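Local coordinates for CdiI toxin (Salmonella enterica subsp. enterica serovar Rubislaw str. ATCC 10717, PDB 4ZQU), which neutralises its cognate CdiA toxin as the immunity protein of a contact-dependent growth inhibition module, protecting the cell that makes it, at residues 123-135 and 151-164. Numbering follows the deposited sequence.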
# COMPACT_ATOMS: atom_id res chain seq x y z
N CYS B 123 10.66 8.28 3.00
CA CYS B 123 11.62 7.23 2.68
C CYS B 123 13.02 7.82 2.60
O CYS B 123 13.19 8.96 2.17
CB CYS B 123 11.25 6.54 1.36
SG CYS B 123 12.39 5.24 0.86
N CYS B 124 14.02 7.06 3.03
CA CYS B 124 15.39 7.56 3.03
C CYS B 124 16.38 6.48 2.64
O CYS B 124 16.32 5.36 3.13
CB CYS B 124 15.75 8.13 4.41
SG CYS B 124 17.49 8.59 4.63
N ASN B 125 17.30 6.81 1.74
CA ASN B 125 18.40 5.92 1.42
C ASN B 125 19.69 6.71 1.23
O ASN B 125 19.79 7.85 1.66
CB ASN B 125 18.08 5.08 0.17
CG ASN B 125 17.67 5.91 -1.03
OD1 ASN B 125 17.96 7.11 -1.11
ND2 ASN B 125 17.00 5.28 -1.98
N HIS B 126 20.66 6.09 0.57
CA HIS B 126 21.95 6.73 0.34
C HIS B 126 21.81 7.93 -0.59
O HIS B 126 22.64 8.83 -0.58
CB HIS B 126 22.95 5.73 -0.24
CG HIS B 126 22.53 5.16 -1.56
ND1 HIS B 126 22.67 5.85 -2.74
CD2 HIS B 126 21.96 3.97 -1.88
CE1 HIS B 126 22.21 5.11 -3.74
NE2 HIS B 126 21.78 3.97 -3.24
N ASP B 127 20.75 7.92 -1.39
CA ASP B 127 20.59 8.89 -2.47
C ASP B 127 19.88 10.17 -2.05
O ASP B 127 20.36 11.27 -2.33
CB ASP B 127 19.83 8.24 -3.63
CG ASP B 127 19.73 9.16 -4.83
OD1 ASP B 127 20.75 9.34 -5.52
OD2 ASP B 127 18.62 9.68 -5.08
N ALA B 128 18.74 10.04 -1.38
CA ALA B 128 17.95 11.21 -0.99
C ALA B 128 16.89 10.88 0.06
O ALA B 128 16.58 9.71 0.30
CB ALA B 128 17.29 11.83 -2.21
N ILE B 129 16.36 11.92 0.68
CA ILE B 129 15.20 11.79 1.56
C ILE B 129 13.95 12.24 0.82
O ILE B 129 13.84 13.40 0.41
CB ILE B 129 15.36 12.63 2.84
CG1 ILE B 129 16.62 12.20 3.60
CG2 ILE B 129 14.13 12.49 3.72
CD1 ILE B 129 16.93 13.08 4.80
N THR B 130 13.00 11.33 0.62
CA THR B 130 11.80 11.64 -0.14
C THR B 130 10.57 11.76 0.75
O THR B 130 10.20 10.82 1.45
CB THR B 130 11.53 10.57 -1.22
OG1 THR B 130 12.70 10.42 -2.04
CG2 THR B 130 10.35 10.97 -2.08
N ILE B 131 9.94 12.93 0.71
CA ILE B 131 8.70 13.17 1.44
C ILE B 131 7.56 13.31 0.44
O ILE B 131 7.53 14.25 -0.36
CB ILE B 131 8.80 14.42 2.33
CG1 ILE B 131 10.12 14.41 3.12
CG2 ILE B 131 7.61 14.51 3.27
CD1 ILE B 131 10.29 15.59 4.05
N SER B 132 6.62 12.38 0.50
CA SER B 132 5.58 12.27 -0.53
C SER B 132 4.19 12.57 0.02
O SER B 132 3.71 11.87 0.91
CB SER B 132 5.61 10.88 -1.16
OG SER B 132 4.68 10.78 -2.23
N PRO B 133 3.53 13.60 -0.53
CA PRO B 133 2.16 13.92 -0.13
C PRO B 133 1.15 12.93 -0.72
O PRO B 133 1.49 12.16 -1.62
CB PRO B 133 1.95 15.32 -0.70
CG PRO B 133 2.84 15.36 -1.90
CD PRO B 133 4.04 14.52 -1.57
N THR B 134 -0.07 12.94 -0.21
CA THR B 134 -1.11 12.04 -0.68
C THR B 134 -2.42 12.77 -0.94
O THR B 134 -2.59 13.93 -0.56
CB THR B 134 -1.40 10.90 0.32
OG1 THR B 134 -1.82 11.46 1.57
CG2 THR B 134 -0.16 10.06 0.55
N ARG B 135 -3.35 12.09 -1.60
CA ARG B 135 -4.73 12.56 -1.70
C ARG B 135 -5.60 11.71 -0.80
O ARG B 135 -5.70 10.49 -0.99
CB ARG B 135 -5.24 12.52 -3.14
CG ARG B 135 -6.71 12.88 -3.27
CD ARG B 135 -7.09 13.28 -4.69
NE ARG B 135 -6.41 12.48 -5.70
CZ ARG B 135 -6.09 12.92 -6.92
NH1 ARG B 135 -6.39 14.16 -7.27
NH2 ARG B 135 -5.47 12.12 -7.78
N ASP B 151 5.30 16.27 -7.23
CA ASP B 151 5.00 17.09 -6.07
C ASP B 151 5.68 16.59 -4.80
O ASP B 151 5.45 17.13 -3.72
CB ASP B 151 3.49 17.18 -5.86
CG ASP B 151 2.87 15.84 -5.56
OD1 ASP B 151 1.81 15.82 -4.91
OD2 ASP B 151 3.44 14.80 -5.97
N ASN B 152 6.52 15.57 -4.93
CA ASN B 152 7.27 15.07 -3.78
C ASN B 152 8.33 16.06 -3.33
O ASN B 152 8.94 16.75 -4.14
CB ASN B 152 7.93 13.73 -4.09
CG ASN B 152 6.93 12.61 -4.26
OD1 ASN B 152 5.78 12.72 -3.85
ND2 ASN B 152 7.37 11.50 -4.85
N VAL B 153 8.53 16.14 -2.02
CA VAL B 153 9.61 16.94 -1.47
C VAL B 153 10.85 16.09 -1.32
O VAL B 153 10.95 15.26 -0.42
CB VAL B 153 9.23 17.55 -0.11
CG1 VAL B 153 10.40 18.32 0.48
CG2 VAL B 153 8.01 18.45 -0.26
N ILE B 154 11.81 16.29 -2.22
CA ILE B 154 13.05 15.52 -2.20
C ILE B 154 14.17 16.35 -1.59
O ILE B 154 14.47 17.45 -2.06
CB ILE B 154 13.45 15.07 -3.61
CG1 ILE B 154 12.23 14.55 -4.37
CG2 ILE B 154 14.54 14.00 -3.53
CD1 ILE B 154 12.52 14.20 -5.81
N LEU B 155 14.79 15.82 -0.54
CA LEU B 155 15.84 16.53 0.17
C LEU B 155 17.16 15.77 0.12
O LEU B 155 17.18 14.56 -0.06
CB LEU B 155 15.44 16.77 1.63
CG LEU B 155 14.09 17.46 1.87
CD1 LEU B 155 13.79 17.52 3.35
CD2 LEU B 155 14.09 18.86 1.26
N SER B 156 18.25 16.50 0.29
CA SER B 156 19.58 15.90 0.35
C SER B 156 19.69 15.01 1.59
O SER B 156 19.02 15.24 2.59
CB SER B 156 20.66 16.99 0.37
OG SER B 156 21.96 16.43 0.42
N VAL B 157 20.55 13.99 1.51
CA VAL B 157 20.76 13.10 2.65
C VAL B 157 21.46 13.81 3.81
O VAL B 157 21.39 13.36 4.95
CB VAL B 157 21.58 11.85 2.26
CG1 VAL B 157 20.86 11.06 1.19
CG2 VAL B 157 22.97 12.26 1.77
N ASP B 158 22.13 14.92 3.51
CA ASP B 158 22.85 15.69 4.52
C ASP B 158 22.00 16.83 5.08
O ASP B 158 22.52 17.71 5.76
CB ASP B 158 24.15 16.25 3.95
CG ASP B 158 25.15 15.17 3.58
OD1 ASP B 158 25.09 14.08 4.18
OD2 ASP B 158 25.98 15.42 2.69
N SER B 159 20.71 16.81 4.77
CA SER B 159 19.79 17.83 5.26
C SER B 159 19.79 17.89 6.77
O SER B 159 19.80 16.86 7.44
CB SER B 159 18.36 17.55 4.76
OG SER B 159 18.29 17.57 3.34
N SER B 160 19.80 19.10 7.31
CA SER B 160 19.70 19.29 8.76
C SER B 160 18.29 18.92 9.22
O SER B 160 17.36 18.91 8.42
CB SER B 160 20.02 20.74 9.13
OG SER B 160 18.96 21.61 8.77
N PRO B 161 18.14 18.59 10.52
CA PRO B 161 16.82 18.32 11.11
C PRO B 161 15.81 19.43 10.85
O PRO B 161 14.63 19.14 10.62
CB PRO B 161 17.14 18.20 12.60
CG PRO B 161 18.52 17.67 12.63
CD PRO B 161 19.23 18.31 11.47
N THR B 162 16.26 20.68 10.89
CA THR B 162 15.39 21.82 10.63
C THR B 162 14.93 21.82 9.18
O THR B 162 13.76 22.08 8.89
CB THR B 162 16.10 23.15 10.95
OG1 THR B 162 16.57 23.13 12.30
CG2 THR B 162 15.15 24.32 10.76
N GLU B 163 15.85 21.51 8.27
CA GLU B 163 15.53 21.41 6.85
C GLU B 163 14.55 20.27 6.58
O GLU B 163 13.70 20.36 5.69
CB GLU B 163 16.81 21.21 6.02
CG GLU B 163 17.72 22.43 6.00
CD GLU B 163 19.06 22.15 5.35
OE1 GLU B 163 19.34 20.99 5.01
OE2 GLU B 163 19.85 23.11 5.19
N ILE B 164 14.68 19.19 7.35
CA ILE B 164 13.81 18.04 7.20
C ILE B 164 12.39 18.33 7.70
O ILE B 164 11.41 18.05 7.02
CB ILE B 164 14.38 16.81 7.93
CG1 ILE B 164 15.67 16.35 7.25
CG2 ILE B 164 13.37 15.68 7.96
CD1 ILE B 164 16.33 15.16 7.91
O HOH W 1 21.50 13.63 -0.97
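Ile129 and Ile131 pair with Leu155 and Val153 as antiparallel hydrogen-bonded pairs, adding the short strand 153-155 to strand 129-133 in the antiparallel sheet of this immunity protein, their N-to-C directions 169° apart. Four backbone bonds hold the ladder, from Ile129 N to Leu155 O (2.9 Å) through to Val153 N to Ile131 O (2.7 Å). Beyond it, one water bridges the loops, donating to Asp127 O and accepting from Val157 N.

The apolar side chains of these pairs share one face, which helix 161-172 covers. There Ile129 CD1 meets Ile164 CD1 at 3.8 Å, the two side chains crossing at about a right angle, and Ile131 CD1 lies against Leu155 CD1. Ile154, on the other face with Thr130, meets Ala128 CB through its CG2 (3.7 Å). Val157 CG1 sits over the turn of Asn125 and His126, 3.4 Å from His126 O.

At the far end NZ of Lys70 of the CdiA-CT toxin chain hydrogen-bonds to Pro133 O. The side chains of Pro133 and Asp151 slide past each other in opposite directions, Pro133 CG touching Asp151 OD1, which is hydrogen-bonded to Thr145 OG1. Ser132 OG, anti to the backbone N (chi1 -176°), donates to Asn152 OD1 at 2.8 Å, from 43° above the amide carbonyl plane.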